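Local coordinates for protein glutamate racemase (PDB 3OUT) that belongs to the Asp/Glu/hydantoin racemase family and carries D-glutamic acid bound in a pocket of its fold, at residues B[237-242]-B[261-266]. Numbering follows the deposited sequence.
Sequences YVTDIP and EIVSLD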
loop_
_atom_site.group_PDB
_atom_site.type_symbol
_atom_site.label_atom_id
_atom_site.label_comp_id
_atom_site.label_asym_id
_atom_site.label_seq_id
_atom_site.Cartn_x
_atom_site.Cartn_y
_atom_site.Cartn_z
ATOM N N TYR B 237 9.184 -14.595 -1.238
ATOM C CA TYR B 237 9.072 -13.186 -0.870
ATOM C C TYR B 237 7.621 -12.842 -0.633
ATOM O O TYR B 237 6.771 -13.093 -1.487
ATOM C CB TYR B 237 9.608 -12.329 -1.994
ATOM C CG TYR B 237 11.117 -12.268 -2.109
ATOM C CD1 TYR B 237 11.930 -12.056 -0.987
ATOM C CD2 TYR B 237 11.713 -12.322 -3.353
ATOM C CE1 TYR B 237 13.335 -11.927 -1.131
ATOM C CE2 TYR B 237 13.072 -12.200 -3.524
ATOM C CZ TYR B 237 13.896 -12.011 -2.410
ATOM O OH TYR B 237 15.273 -11.836 -2.584
ATOM N N VAL B 238 7.313 -12.313 0.562
ATOM C CA VAL B 238 5.950 -12.041 0.925
ATOM C C VAL B 238 5.834 -10.675 1.602
ATOM O O VAL B 238 6.782 -10.217 2.273
ATOM C CB VAL B 238 5.371 -13.180 1.836
ATOM C CG1 VAL B 238 5.322 -14.493 1.050
ATOM C CG2 VAL B 238 6.227 -13.378 3.108
ATOM N N THR B 239 4.661 -10.046 1.457
ATOM C CA THR B 239 4.443 -8.730 2.066
ATOM C C THR B 239 3.864 -8.790 3.487
ATOM O O THR B 239 3.725 -7.765 4.123
ATOM C CB THR B 239 3.521 -7.862 1.183
ATOM O OG1 THR B 239 2.317 -8.575 0.945
ATOM C CG2 THR B 239 4.211 -7.550 -0.161
ATOM N N ASP B 240 3.560 -9.989 3.970
ATOM C CA ASP B 240 3.243 -10.168 5.410
ATOM C C ASP B 240 3.541 -11.591 5.813
ATOM O O ASP B 240 3.535 -12.504 4.967
ATOM C CB ASP B 240 1.774 -9.885 5.666
ATOM C CG ASP B 240 1.476 -9.688 7.140
ATOM O OD1 ASP B 240 2.437 -9.280 7.852
ATOM O OD2 ASP B 240 0.333 -9.983 7.580
ATOM N N ILE B 241 3.810 -11.774 7.112
ATOM C CA ILE B 241 3.989 -13.110 7.672
ATOM C C ILE B 241 3.138 -13.156 8.933
ATOM O O ILE B 241 3.634 -12.929 10.047
ATOM C CB ILE B 241 5.493 -13.496 7.905
ATOM C CG1 ILE B 241 6.233 -13.397 6.569
ATOM C CG2 ILE B 241 5.578 -14.883 8.544
ATOM C CD1 ILE B 241 7.734 -13.511 6.684
ATOM N N PRO B 242 1.843 -13.453 8.772
ATOM C CA PRO B 242 0.996 -13.715 9.943
ATOM C C PRO B 242 1.215 -15.115 10.518
ATOM O O PRO B 242 1.804 -15.991 9.869
ATOM C CB PRO B 242 -0.415 -13.576 9.388
ATOM C CG PRO B 242 -0.260 -14.040 7.966
ATOM C CD PRO B 242 1.098 -13.605 7.499
ATOM N N GLU B 261 11.331 -14.293 3.235
ATOM C CA GLU B 261 11.726 -12.923 3.576
ATOM C C GLU B 261 10.526 -11.958 3.421
ATOM O O GLU B 261 9.771 -12.043 2.456
ATOM C CB GLU B 261 12.924 -12.432 2.760
ATOM C CG GLU B 261 13.219 -10.940 3.025
ATOM C CD GLU B 261 14.543 -10.484 2.513
ATOM O OE1 GLU B 261 15.521 -11.233 2.729
ATOM O OE2 GLU B 261 14.648 -9.325 2.016
ATOM N N ILE B 262 10.337 -11.096 4.429
ATOM C CA ILE B 262 9.364 -10.023 4.384
ATOM C C ILE B 262 9.881 -8.865 3.527
ATOM O O ILE B 262 10.974 -8.339 3.755
ATOM C CB ILE B 262 8.934 -9.606 5.842
ATOM C CG1 ILE B 262 7.830 -8.555 5.833
ATOM C CG2 ILE B 262 10.100 -9.095 6.681
ATOM C CD1 ILE B 262 6.501 -9.109 5.636
ATOM N N VAL B 263 9.089 -8.500 2.532
ATOM C CA VAL B 263 9.386 -7.407 1.625
ATOM C C VAL B 263 8.223 -6.421 1.589
ATOM O O VAL B 263 7.135 -6.655 2.142
ATOM C CB VAL B 263 9.683 -7.949 0.193
ATOM C CG1 VAL B 263 10.859 -8.994 0.222
ATOM C CG2 VAL B 263 8.431 -8.502 -0.435
ATOM N N SER B 264 8.496 -5.273 0.968
ATOM C CA SER B 264 7.532 -4.213 0.798
ATOM C C SER B 264 7.394 -3.807 -0.645
ATOM O O SER B 264 8.389 -3.763 -1.410
ATOM C CB SER B 264 7.989 -2.999 1.607
ATOM O OG SER B 264 7.038 -1.958 1.511
ATOM N N LEU B 265 6.148 -3.513 -1.015
ATOM C CA LEU B 265 5.814 -2.938 -2.321
ATOM C C LEU B 265 5.670 -1.411 -2.253
ATOM O O LEU B 265 5.237 -0.810 -3.236
ATOM C CB LEU B 265 4.579 -3.604 -2.908
ATOM C CG LEU B 265 4.781 -5.079 -3.297
ATOM C CD1 LEU B 265 3.420 -5.739 -3.677
ATOM C CD2 LEU B 265 5.816 -5.243 -4.403
ATOM N N ASP B 266 6.057 -0.789 -1.137
ATOM C CA ASP B 266 5.880 0.670 -0.981
ATOM C C ASP B 266 6.510 1.492 -2.133
ATOM O O ASP B 266 5.979 2.545 -2.498
ATOM C CB ASP B 266 6.472 1.161 0.346
ATOM C CG ASP B 266 5.677 0.739 1.564
ATOM O OD1 ASP B 266 4.502 0.308 1.460
ATOM O OD2 ASP B 266 6.265 0.903 2.687
HETATM O O HOH W 1 15.975 -9.988 -0.642
HETATM O O HOH W 2 5.886 -5.399 4.263
#
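Y237-V238 and E261-I262 form the outermost pair of the parallel sheet within this chain, where the beta-alpha-beta unit of strand 234-238, helix 245-253 and strand 259-262 closes. V238 N donates to E261 O at 3.1 Å, nearly straight at 168°. V263 N donates back to V238 O at 2.9 Å. On one face of the sheet, Y237 and E261 lie side by side. E261 CB sits at the edge of the ring, 3.9 Å from Y237 CD1. V263 crosses the tyrosine at about a right angle, its CG1 3.5 Å from Y237 CD1. A water joins Y237 OH to E261 OE2. R235 NH1 and, from a third subunit, R51 NH2 also hydrogen-bond that hydroxyl, and R51 makes a cation-pi contact with Y237. On the other face, I262 CG1 is anti to the backbone N; from there chi2 (81°) sets CD1 3.4 Å from D240 CA. I241 CD1 rests 4.2 Å from I262 CB. Past the strand ends, one water bridges T239 O and V263 O, and T239 CG2 meets L265 CG at 4.0 Å. T239 OG1 hydrogen-bonds D40 OD1 and A42 N. The E261 carboxylate is gripped by L243 N of a second subunit, R51 N of the third and the water, so this strand pair is joined to two other subunits.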